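Local coordinates for protein ornithine decarboxylase (Entamoeba histolytica, PDB 4AIB) that probably catalyses, as a pyridoxal-phosphate-dependent homodimer, the decarboxylation of L-ornithine to putrescine, a step of polyamine biosynthesis, at residues Leu26-Asp32 against Ala266-Ser272; Pro60-Lys66 against Glu85-Phe91; Met140-Met144 against Phe158-Asp162; Thr97-Lys103 against His118-Ser123. All coordinates share one frame. Residues are numbered along the deposited sequence.

Contact 1 (Leu26-Asp32 against Ala266-Ser272); sequences LGFWIFD and AFHLVSS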
# COMPACT_ATOMS: atom_id res chain seq x y z
N LEU A 26 -10.96 -13.86 -8.17
CA LEU A 26 -9.73 -13.19 -8.58
C LEU A 26 -8.51 -14.09 -8.39
O LEU A 26 -7.54 -14.01 -9.16
CB LEU A 26 -9.54 -11.88 -7.81
CG LEU A 26 -10.62 -10.79 -7.94
CD1 LEU A 26 -10.39 -9.69 -6.91
CD2 LEU A 26 -10.67 -10.19 -9.34
N GLY A 27 -8.56 -14.94 -7.37
CA GLY A 27 -7.50 -15.91 -7.10
C GLY A 27 -7.66 -16.59 -5.76
O GLY A 27 -8.60 -16.31 -5.01
N PHE A 28 -6.75 -17.51 -5.46
CA PHE A 28 -6.73 -18.20 -4.16
C PHE A 28 -5.31 -18.55 -3.72
O PHE A 28 -4.42 -18.74 -4.55
CB PHE A 28 -7.63 -19.44 -4.17
CG PHE A 28 -7.20 -20.51 -5.14
CD1 PHE A 28 -6.31 -21.51 -4.75
CD2 PHE A 28 -7.70 -20.54 -6.44
CE1 PHE A 28 -5.91 -22.50 -5.64
CE2 PHE A 28 -7.32 -21.53 -7.33
CZ PHE A 28 -6.42 -22.51 -6.93
N TRP A 29 -5.11 -18.64 -2.41
CA TRP A 29 -3.81 -18.95 -1.83
C TRP A 29 -3.69 -20.41 -1.48
O TRP A 29 -4.67 -21.04 -1.08
CB TRP A 29 -3.57 -18.12 -0.58
CG TRP A 29 -3.48 -16.63 -0.84
CD1 TRP A 29 -4.51 -15.69 -0.77
CD2 TRP A 29 -2.29 -15.86 -1.20
NE1 TRP A 29 -4.05 -14.43 -1.07
CE2 TRP A 29 -2.72 -14.46 -1.33
CE3 TRP A 29 -0.95 -16.17 -1.42
CZ2 TRP A 29 -1.84 -13.44 -1.67
CZ3 TRP A 29 -0.07 -15.13 -1.76
CH2 TRP A 29 -0.51 -13.81 -1.88
N ILE A 30 -2.49 -20.96 -1.64
CA ILE A 30 -2.20 -22.32 -1.21
C ILE A 30 -1.18 -22.29 -0.07
O ILE A 30 -0.05 -21.82 -0.24
CB ILE A 30 -1.69 -23.22 -2.36
CG1 ILE A 30 -2.79 -23.40 -3.42
CG2 ILE A 30 -1.25 -24.58 -1.83
CD1 ILE A 30 -2.34 -24.14 -4.67
N PHE A 31 -1.60 -22.78 1.10
CA PHE A 31 -0.74 -22.79 2.28
C PHE A 31 0.15 -24.03 2.32
O PHE A 31 -0.31 -25.13 2.61
CB PHE A 31 -1.59 -22.67 3.56
CG PHE A 31 -0.78 -22.52 4.82
CD1 PHE A 31 0.08 -21.44 4.99
CD2 PHE A 31 -0.89 -23.46 5.84
CE1 PHE A 31 0.82 -21.30 6.15
CE2 PHE A 31 -0.15 -23.33 7.01
CZ PHE A 31 0.71 -22.24 7.16
N ASP A 32 1.43 -23.82 2.00
CA ASP A 32 2.42 -24.89 1.98
C ASP A 32 2.98 -25.11 3.38
O ASP A 32 3.93 -24.44 3.80
CB ASP A 32 3.54 -24.57 0.99
CG ASP A 32 4.35 -25.79 0.57
OD1 ASP A 32 4.23 -26.86 1.22
OD2 ASP A 32 5.11 -25.69 -0.41
N ALA A 266 5.87 -20.08 2.27
CA ALA A 266 4.66 -20.41 3.02
C ALA A 266 3.40 -20.43 2.15
O ALA A 266 2.55 -21.31 2.30
CB ALA A 266 4.48 -19.44 4.18
N PHE A 267 3.29 -19.46 1.25
CA PHE A 267 2.10 -19.30 0.42
C PHE A 267 2.38 -19.37 -1.07
O PHE A 267 3.47 -19.01 -1.53
CB PHE A 267 1.38 -17.99 0.75
CG PHE A 267 0.76 -17.96 2.12
CD1 PHE A 267 -0.51 -18.48 2.34
CD2 PHE A 267 1.45 -17.40 3.19
CE1 PHE A 267 -1.08 -18.45 3.60
CE2 PHE A 267 0.88 -17.36 4.45
CZ PHE A 267 -0.38 -17.89 4.66
N HIS A 268 1.40 -19.85 -1.83
CA HIS A 268 1.46 -19.87 -3.28
C HIS A 268 0.20 -19.26 -3.83
O HIS A 268 -0.90 -19.71 -3.53
CB HIS A 268 1.64 -21.29 -3.80
CG HIS A 268 2.83 -22.01 -3.21
ND1 HIS A 268 4.10 -21.71 -3.55
CD2 HIS A 268 2.91 -23.05 -2.29
CE1 HIS A 268 4.94 -22.51 -2.88
NE2 HIS A 268 4.22 -23.33 -2.10
N LEU A 269 0.37 -18.22 -4.64
CA LEU A 269 -0.77 -17.51 -5.23
C LEU A 269 -1.17 -18.15 -6.56
O LEU A 269 -0.32 -18.40 -7.41
CB LEU A 269 -0.43 -16.03 -5.42
CG LEU A 269 -1.51 -15.08 -5.95
CD1 LEU A 269 -2.65 -14.91 -4.97
CD2 LEU A 269 -0.90 -13.73 -6.30
N VAL A 270 -2.46 -18.42 -6.72
CA VAL A 270 -3.01 -18.97 -7.96
C VAL A 270 -4.08 -18.02 -8.51
O VAL A 270 -5.24 -18.09 -8.11
CB VAL A 270 -3.61 -20.38 -7.78
CG1 VAL A 270 -3.93 -21.01 -9.13
CG2 VAL A 270 -2.66 -21.28 -7.00
N SER A 271 -3.67 -17.14 -9.42
CA SER A 271 -4.55 -16.09 -9.91
C SER A 271 -5.23 -16.43 -11.23
O SER A 271 -4.72 -17.23 -12.02
CB SER A 271 -3.78 -14.77 -10.01
OG SER A 271 -3.23 -14.42 -8.75
N SER A 272 -6.39 -15.82 -11.47
CA SER A 272 -7.17 -16.04 -12.69
C SER A 272 -7.02 -14.85 -13.64
O SER A 272 -6.58 -13.77 -13.23
CB SER A 272 -8.64 -16.25 -12.34
OG SER A 272 -9.17 -15.11 -11.68

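Contact 2 (Pro60-Lys66 against Glu85-Phe91); sequences PEPHLVK and EVLDLGF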
# COMPACT_ATOMS: atom_id res chain seq x y z
N PRO A 60 1.20 -11.49 8.78
CA PRO A 60 0.47 -11.74 10.02
C PRO A 60 -0.70 -12.72 9.91
O PRO A 60 -1.62 -12.68 10.73
CB PRO A 60 -0.03 -10.34 10.40
CG PRO A 60 -0.22 -9.65 9.10
CD PRO A 60 0.72 -10.27 8.10
N GLU A 61 -0.67 -13.59 8.90
CA GLU A 61 -1.71 -14.61 8.71
C GLU A 61 -1.72 -15.57 9.90
O GLU A 61 -0.71 -16.22 10.17
CB GLU A 61 -1.50 -15.37 7.40
CG GLU A 61 -2.75 -15.98 6.79
CD GLU A 61 -3.08 -17.35 7.35
OE1 GLU A 61 -3.80 -17.43 8.37
OE2 GLU A 61 -2.65 -18.36 6.76
N PRO A 62 -2.87 -15.67 10.61
CA PRO A 62 -3.04 -16.48 11.82
C PRO A 62 -2.44 -17.88 11.76
O PRO A 62 -1.84 -18.32 12.75
CB PRO A 62 -4.56 -16.56 11.95
CG PRO A 62 -5.04 -15.27 11.39
CD PRO A 62 -4.09 -14.90 10.28
N HIS A 63 -2.60 -18.58 10.64
CA HIS A 63 -2.11 -19.95 10.50
C HIS A 63 -0.61 -20.05 10.46
O HIS A 63 -0.03 -20.93 11.09
CB HIS A 63 -2.72 -20.63 9.27
CG HIS A 63 -4.22 -20.75 9.32
ND1 HIS A 63 -5.01 -20.26 8.34
CD2 HIS A 63 -5.07 -21.32 10.27
CE1 HIS A 63 -6.30 -20.51 8.65
NE2 HIS A 63 -6.33 -21.16 9.83
N LEU A 64 0.02 -19.13 9.73
CA LEU A 64 1.48 -19.09 9.62
C LEU A 64 2.15 -18.68 10.94
O LEU A 64 3.15 -19.28 11.34
CB LEU A 64 1.91 -18.14 8.49
CG LEU A 64 3.40 -17.84 8.27
CD1 LEU A 64 4.18 -19.08 7.86
CD2 LEU A 64 3.57 -16.74 7.23
N VAL A 65 1.58 -17.67 11.59
CA VAL A 65 2.07 -17.18 12.88
C VAL A 65 1.94 -18.27 13.95
O VAL A 65 2.83 -18.44 14.79
CB VAL A 65 1.33 -15.89 13.32
CG1 VAL A 65 1.86 -15.37 14.65
CG2 VAL A 65 1.46 -14.81 12.26
N LYS A 66 0.84 -19.02 13.90
CA LYS A 66 0.59 -20.15 14.80
C LYS A 66 1.58 -21.29 14.56
O LYS A 66 2.17 -21.81 15.51
CB LYS A 66 -0.85 -20.66 14.63
CG LYS A 66 -1.28 -21.74 15.61
CD LYS A 66 -1.79 -21.16 16.92
CE LYS A 66 -2.48 -22.22 17.77
NZ LYS A 66 -3.09 -21.64 19.00
N GLU A 85 -2.20 -10.18 18.53
CA GLU A 85 -2.42 -11.34 17.66
C GLU A 85 -1.66 -12.57 18.16
O GLU A 85 -2.21 -13.67 18.18
CB GLU A 85 -2.03 -11.03 16.22
CG GLU A 85 -2.59 -12.02 15.21
CD GLU A 85 -1.73 -12.16 13.96
OE1 GLU A 85 -1.39 -11.13 13.34
OE2 GLU A 85 -1.40 -13.31 13.60
N VAL A 86 -0.41 -12.36 18.56
CA VAL A 86 0.43 -13.44 19.08
C VAL A 86 -0.10 -13.96 20.42
O VAL A 86 -0.20 -15.17 20.63
CB VAL A 86 1.91 -12.99 19.22
CG1 VAL A 86 2.75 -14.09 19.86
CG2 VAL A 86 2.48 -12.61 17.87
N LEU A 87 -0.45 -13.03 21.32
CA LEU A 87 -0.97 -13.37 22.65
C LEU A 87 -2.31 -14.09 22.60
O LEU A 87 -2.59 -14.94 23.45
CB LEU A 87 -1.08 -12.11 23.52
CG LEU A 87 0.22 -11.47 24.01
CD1 LEU A 87 -0.05 -10.06 24.52
CD2 LEU A 87 0.89 -12.31 25.09
N ASP A 88 -3.14 -13.75 21.61
CA ASP A 88 -4.43 -14.40 21.41
C ASP A 88 -4.30 -15.84 20.94
O ASP A 88 -5.19 -16.66 21.16
CB ASP A 88 -5.30 -13.60 20.43
CG ASP A 88 -5.85 -12.32 21.04
OD1 ASP A 88 -5.80 -12.17 22.28
OD2 ASP A 88 -6.34 -11.47 20.27
N LEU A 89 -3.18 -16.15 20.29
CA LEU A 89 -2.91 -17.51 19.82
C LEU A 89 -2.38 -18.42 20.93
O LEU A 89 -2.16 -19.62 20.72
CB LEU A 89 -1.95 -17.50 18.62
CG LEU A 89 -2.46 -16.92 17.29
CD1 LEU A 89 -1.30 -16.71 16.33
CD2 LEU A 89 -3.53 -17.80 16.66
N GLY A 90 -2.18 -17.85 22.12
CA GLY A 90 -1.78 -18.62 23.30
C GLY A 90 -0.30 -18.61 23.62
O GLY A 90 0.13 -19.26 24.57
N PHE A 91 0.47 -17.88 22.82
CA PHE A 91 1.92 -17.80 23.01
C PHE A 91 2.28 -16.86 24.16
O PHE A 91 1.64 -15.82 24.35
CB PHE A 91 2.62 -17.37 21.72
CG PHE A 91 2.40 -18.32 20.57
CD1 PHE A 91 2.96 -19.59 20.58
CD2 PHE A 91 1.65 -17.93 19.47
CE1 PHE A 91 2.76 -20.46 19.51
CE2 PHE A 91 1.45 -18.79 18.40
CZ PHE A 91 2.01 -20.06 18.43

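Contact 3 (Met140-Met144 against Phe158-Asp162); sequences MIRIM and FGLHD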
# COMPACT_ATOMS: atom_id res chain seq x y z
N MET A 140 16.56 -2.70 24.45
CA MET A 140 17.62 -3.10 23.54
C MET A 140 18.07 -1.88 22.73
O MET A 140 17.25 -1.12 22.23
CB MET A 140 17.14 -4.20 22.60
CG MET A 140 18.05 -5.42 22.57
SD MET A 140 17.61 -6.66 21.34
CE MET A 140 15.89 -7.00 21.74
N ILE A 141 19.39 -1.70 22.63
CA ILE A 141 19.94 -0.55 21.92
C ILE A 141 20.16 -0.86 20.43
O ILE A 141 20.81 -1.85 20.09
CB ILE A 141 21.22 -0.00 22.61
CG1 ILE A 141 21.64 1.35 22.02
CG2 ILE A 141 22.36 -1.02 22.57
CD1 ILE A 141 22.50 2.19 22.93
N ARG A 142 19.59 -0.03 19.56
CA ARG A 142 19.71 -0.24 18.12
C ARG A 142 20.95 0.46 17.55
O ARG A 142 21.08 1.68 17.66
CB ARG A 142 18.44 0.20 17.38
CG ARG A 142 18.46 -0.09 15.89
CD ARG A 142 17.08 0.02 15.26
NE ARG A 142 17.12 -0.22 13.82
CZ ARG A 142 16.05 -0.37 13.05
NH1 ARG A 142 14.83 -0.32 13.57
NH2 ARG A 142 16.20 -0.58 11.75
N ILE A 143 21.83 -0.32 16.94
CA ILE A 143 23.05 0.20 16.31
C ILE A 143 23.03 -0.04 14.80
O ILE A 143 22.07 -0.59 14.26
CB ILE A 143 24.34 -0.38 16.96
CG1 ILE A 143 24.43 -1.90 16.78
CG2 ILE A 143 24.42 -0.01 18.44
CD1 ILE A 143 25.44 -2.34 15.74
N MET A 144 24.10 0.40 14.12
CA MET A 144 24.24 0.21 12.68
C MET A 144 25.57 -0.45 12.33
O MET A 144 25.70 -1.12 11.31
CB MET A 144 24.10 1.54 11.94
CG MET A 144 22.68 2.10 11.92
SD MET A 144 22.59 3.79 11.32
CE MET A 144 22.92 3.57 9.57
N PHE A 158 16.84 5.09 10.77
CA PHE A 158 16.74 3.80 11.48
C PHE A 158 18.08 3.29 12.02
O PHE A 158 18.91 2.76 11.28
CB PHE A 158 16.02 2.73 10.65
CG PHE A 158 14.52 2.85 10.69
CD1 PHE A 158 13.80 2.35 11.77
CD2 PHE A 158 13.83 3.48 9.66
CE1 PHE A 158 12.42 2.46 11.81
CE2 PHE A 158 12.45 3.60 9.70
CZ PHE A 158 11.74 3.09 10.78
N GLY A 159 18.26 3.46 13.33
CA GLY A 159 19.50 3.09 14.00
C GLY A 159 20.04 4.21 14.86
O GLY A 159 19.36 5.23 15.07
N LEU A 160 21.25 4.03 15.36
CA LEU A 160 21.90 5.01 16.22
C LEU A 160 23.37 5.15 15.82
O LEU A 160 24.07 4.14 15.66
CB LEU A 160 21.78 4.59 17.69
CG LEU A 160 22.16 5.52 18.83
CD1 LEU A 160 21.13 6.63 19.01
CD2 LEU A 160 22.28 4.72 20.11
N HIS A 161 23.82 6.39 15.64
CA HIS A 161 25.18 6.67 15.20
C HIS A 161 26.21 6.39 16.27
O HIS A 161 25.90 6.42 17.47
CB HIS A 161 25.31 8.10 14.68
CG HIS A 161 24.54 8.36 13.41
ND1 HIS A 161 24.67 7.60 12.30
CD2 HIS A 161 23.61 9.35 13.09
CE1 HIS A 161 23.87 8.07 11.33
NE2 HIS A 161 23.21 9.14 11.82
N ASP A 162 27.44 6.12 15.83
CA ASP A 162 28.55 5.70 16.70
C ASP A 162 28.70 6.49 18.00
O ASP A 162 28.83 5.91 19.07
CB ASP A 162 29.87 5.74 15.92
CG ASP A 162 29.93 4.69 14.82
OD1 ASP A 162 30.04 3.49 15.14
OD2 ASP A 162 29.89 5.07 13.63

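Contact 4 (Thr97-Lys103 against His118-Ser123); sequences TYSQTFK and HTIVDS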
# COMPACT_ATOMS: atom_id res chain seq x y z
N THR A 97 9.10 -9.84 21.28
CA THR A 97 9.93 -8.64 21.39
C THR A 97 9.29 -7.46 20.66
O THR A 97 9.12 -7.49 19.44
CB THR A 97 11.40 -8.88 20.95
OG1 THR A 97 12.09 -7.63 20.87
CG2 THR A 97 11.48 -9.60 19.60
N TYR A 98 8.93 -6.42 21.41
CA TYR A 98 8.28 -5.24 20.85
C TYR A 98 9.29 -4.39 20.08
O TYR A 98 9.82 -3.40 20.61
CB TYR A 98 7.58 -4.45 21.96
CG TYR A 98 6.62 -3.37 21.49
CD1 TYR A 98 6.20 -3.30 20.15
CD2 TYR A 98 6.10 -2.44 22.38
CE1 TYR A 98 5.32 -2.32 19.73
CE2 TYR A 98 5.21 -1.46 21.97
CZ TYR A 98 4.83 -1.40 20.64
OH TYR A 98 3.95 -0.43 20.22
N SER A 99 9.53 -4.77 18.84
CA SER A 99 10.51 -4.11 17.98
C SER A 99 9.93 -2.86 17.30
O SER A 99 9.57 -2.89 16.13
CB SER A 99 11.07 -5.08 16.94
OG SER A 99 10.06 -5.53 16.06
N GLN A 100 9.85 -1.79 18.07
CA GLN A 100 9.42 -0.50 17.55
C GLN A 100 10.26 0.60 18.17
O GLN A 100 10.24 0.80 19.39
CB GLN A 100 7.92 -0.27 17.82
CG GLN A 100 7.36 1.04 17.28
CD GLN A 100 7.61 1.23 15.79
OE1 GLN A 100 8.23 2.22 15.38
NE2 GLN A 100 7.14 0.29 14.98
N THR A 101 11.03 1.28 17.33
CA THR A 101 11.95 2.33 17.77
C THR A 101 11.22 3.52 18.39
O THR A 101 11.67 4.08 19.39
CB THR A 101 12.85 2.82 16.62
OG1 THR A 101 12.05 3.14 15.47
CG2 THR A 101 13.87 1.75 16.24
N PHE A 102 10.08 3.89 17.80
CA PHE A 102 9.26 4.97 18.33
C PHE A 102 7.82 4.50 18.56
O PHE A 102 7.03 4.37 17.62
CB PHE A 102 9.31 6.20 17.42
CG PHE A 102 10.68 6.83 17.34
CD1 PHE A 102 11.17 7.58 18.41
CD2 PHE A 102 11.47 6.68 16.21
CE1 PHE A 102 12.43 8.17 18.34
CE2 PHE A 102 12.72 7.26 16.14
CZ PHE A 102 13.20 8.00 17.21
N LYS A 103 7.50 4.25 19.83
CA LYS A 103 6.23 3.66 20.22
C LYS A 103 5.22 4.73 20.65
O LYS A 103 5.58 5.68 21.33
CB LYS A 103 6.44 2.67 21.37
CG LYS A 103 7.38 1.52 21.04
CD LYS A 103 7.87 0.80 22.29
CE LYS A 103 9.04 1.52 22.95
NZ LYS A 103 10.28 1.47 22.13
N HIS A 118 10.13 -6.86 26.56
CA HIS A 118 11.28 -6.60 25.70
C HIS A 118 10.96 -5.65 24.58
O HIS A 118 10.03 -5.87 23.81
CB HIS A 118 11.85 -7.91 25.15
CG HIS A 118 12.18 -8.93 26.22
ND1 HIS A 118 13.08 -8.70 27.18
CD2 HIS A 118 11.69 -10.22 26.44
CE1 HIS A 118 13.17 -9.77 27.99
NE2 HIS A 118 12.32 -10.70 27.53
N THR A 119 11.74 -4.57 24.49
CA THR A 119 11.56 -3.55 23.46
C THR A 119 12.89 -2.95 22.98
O THR A 119 13.94 -3.23 23.55
CB THR A 119 10.60 -2.43 23.93
OG1 THR A 119 10.29 -1.56 22.84
CG2 THR A 119 11.21 -1.62 25.07
N ILE A 120 12.83 -2.13 21.93
CA ILE A 120 14.02 -1.54 21.32
C ILE A 120 13.99 -0.01 21.35
O ILE A 120 12.92 0.60 21.29
CB ILE A 120 14.23 -2.07 19.87
CG1 ILE A 120 14.36 -3.60 19.88
CG2 ILE A 120 15.47 -1.45 19.23
CD1 ILE A 120 14.30 -4.25 18.51
N VAL A 121 15.17 0.60 21.45
CA VAL A 121 15.34 2.05 21.52
C VAL A 121 16.51 2.52 20.66
O VAL A 121 17.55 1.85 20.59
CB VAL A 121 15.57 2.50 22.99
CG1 VAL A 121 16.23 3.87 23.06
CG2 VAL A 121 14.25 2.51 23.75
N ASP A 122 16.34 3.66 19.99
CA ASP A 122 17.44 4.31 19.27
C ASP A 122 17.47 5.84 19.45
O ASP A 122 18.00 6.57 18.60
CB ASP A 122 17.46 3.91 17.78
CG ASP A 122 16.24 4.41 17.00
OD1 ASP A 122 15.20 4.71 17.62
OD2 ASP A 122 16.34 4.50 15.76
N SER A 123 16.91 6.31 20.56
CA SER A 123 16.87 7.74 20.88
C SER A 123 16.84 7.99 22.39
O SER A 123 16.41 7.14 23.16
CB SER A 123 15.65 8.40 20.23
OG SER A 123 14.45 7.95 20.84
O HOH W 1 14.25 5.33 20.16

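Contact 1 (Leu26-Asp32 against Ala266-Ser272)
Ala266 opens the antiparallel pairing by accepting a hydrogen bond from Asp32 N through its O (2.8 Å). Phe267 faces Phe31 in a non-hydrogen-bonded pair, their rings meeting obliquely with CE1 of Phe267 3.5 Å from CD1 of Phe31; both lie against Leu64 of helix 62-70. His268 and Ile30 form the first hydrogen-bonded pair, and the imidazole suits this place as donor and acceptor at once: NE2 donates to Asp32 OD2 (3.0 Å) while ND1 accepts from Asn359 N. In the class-II decarboxylase fold, these strands belong to the beta domain beside the pyridoxal-binding barrel. Leu269 lays CD1 over the Trp29 six-membered ring, 3.6 Å from its centroid, a CH-pi contact. On the other sheet face Val270 does likewise to Phe28, its CB 3.8 Å from the ring centroid, and its backbone exchanges two hydrogen bonds with that residue. Ser271 pairs with Gly27, whose missing side chain permits a CA-CA distance of 4.1 Å. Ser272 N donates to Leu26 O (3.2 Å), its hydroxyl bonding to Pro25 O.

Contact 2 (Pro60-Lys66 against Glu85-Phe91)
Two successive helices of the pyridoxal-binding TIM barrel, 62-70 and 80-88, pack side by side here, joined in the chain by strand 74-77 in a beta-alpha repeat. Leu89 fills the gap between them. Its branched end reaches Val65, with CD1 3.8 Å from Val65 CG1, and its CD2 lies 3.8 Å from CD of Lys66, so the aliphatic part of the lysine adds to the apolar seam. Lysine suits this partly exposed edge because its methylenes pack against Leu89 while the ammonium reaches a carbonyl in the turn that follows the other helix. There Gly90, with positive phi, closes a Schellman motif, a turn at which a side chain would jam against the preceding carbonyl. Glu85 extends toward the start of helix 62-70, its OE2 3.5 Å from Val65 CG2 and 2.9 Å from Pro60 O, a close approach of two acceptors and not a hydrogen bond. The one hydrogen bond between the segments runs from Lys66 NZ to Leu89 O, 2.8 Å.

Contact 3 (Met140-Met144 against Phe158-Asp162)
The C-terminal end of a TIM-barrel strand, 138-143, meets the loop that leads on to helix 164-174. The two chain directions cross almost at right angles (88°), and no hydrogen bond joins the segments; packing holds them, closest where Arg142 O lies 3.0 Å from Leu160 CB. Arg142 has chi1 to chi3 all near t, and this extended side chain spans from the strand to Phe158, offering a flat guanidinium face to its CB; NH1 comes within 3.4 Å of Phe158 CD1. Phe158, with positive phi and chi1 m, also packs on Ser333 of the second subunit, which places the contact at the dimer interface, where, as in this family, the active sites are probably built from both subunits. Its side chain is about 8 Å from that of Lys57, the predicted cofactor-bearing lysine. At Gly159 a CB would clash with CG of Met144 and with the preceding carbonyl, so only a bare CA fits; its N donates to Asp122 OD2. Leu160 (t, p) sends CD2 to within 3.8 Å of Ile141 CD1, extending the apolar layer under helix 164-174. In the exposed Met144, chi1 m and chi2 t place SD beside the loop, and chi3 p turns only CE. Its SD lies 3.8 Å from Phe158 O and 5.0 Å, obliquely, from the centroid of the His161 ring.

Contact 4 (Thr97-Lys103 against His118-Ser123)
Strands 96-98 and 118-121 belong to the parallel barrel of the TIM fold and are joined in sequence through helix 105-114, a beta-alpha-beta crossover; their pairing, a single bridge between Tyr98 and Thr119, closes the sheet into a barrel. Tyr98 N donates to His118 O (2.7 Å). After that segment 97-103 turns aside through inverse gamma turns at Tyr98 and Ser99, and side chains take over the pairing. Threonine suits its place here because a hydroxyl can both give and receive. Thr119 OG1 donates to Tyr98 O at 2.9 Å. Lys103 NZ in turn donates to Thr119 OG1 at 3.1 Å. The buried ammonium of Lys103 also donates to Gln100 O, at 2.8 Å from NZ, so it is held by oxygen acceptors. Ile120 packs its CD1 against Ser99 CB (3.7 Å) and its side chain against Met140. Beyond the strands, Asp122 turns its OD2 to a salt bridge with Arg277 of the second subunit and to Gly159 N, while Gln100 packs on Cys334 of that subunit, the predicted proton donor, consistent with a place beside the intersubunit active site. Ser123 is an N-cap, its OG accepting from Glu126 N. A water bridges the two segments: it donates to Thr101 O (3.0 Å), accepts from Asp122 N at 2.7 Å, and accepts from Ser123 OG, also at 2.7 Å.

Contact 1 belongs to the beta domain, while contacts 2, 3 and 4 lie in the barrel. Contacts 1, 3 and 4 are buried; contact 2, between two outer helices, is only partly so. Contact 1 relies on a regular ladder of backbone bonds, contact 2 on apolar packing with one lysine bond, contact 3 on packing without hydrogen bonds, and contact 4 on buried polar side chains and a water. Contacts 3 and 4 share neighbouring barrel strands, Met140 probably bonding to Val121 and Thr119, and both touch the second subunit. Contact 2 meets contact 1 where Leu64 packs on Phe267, linking the two domains.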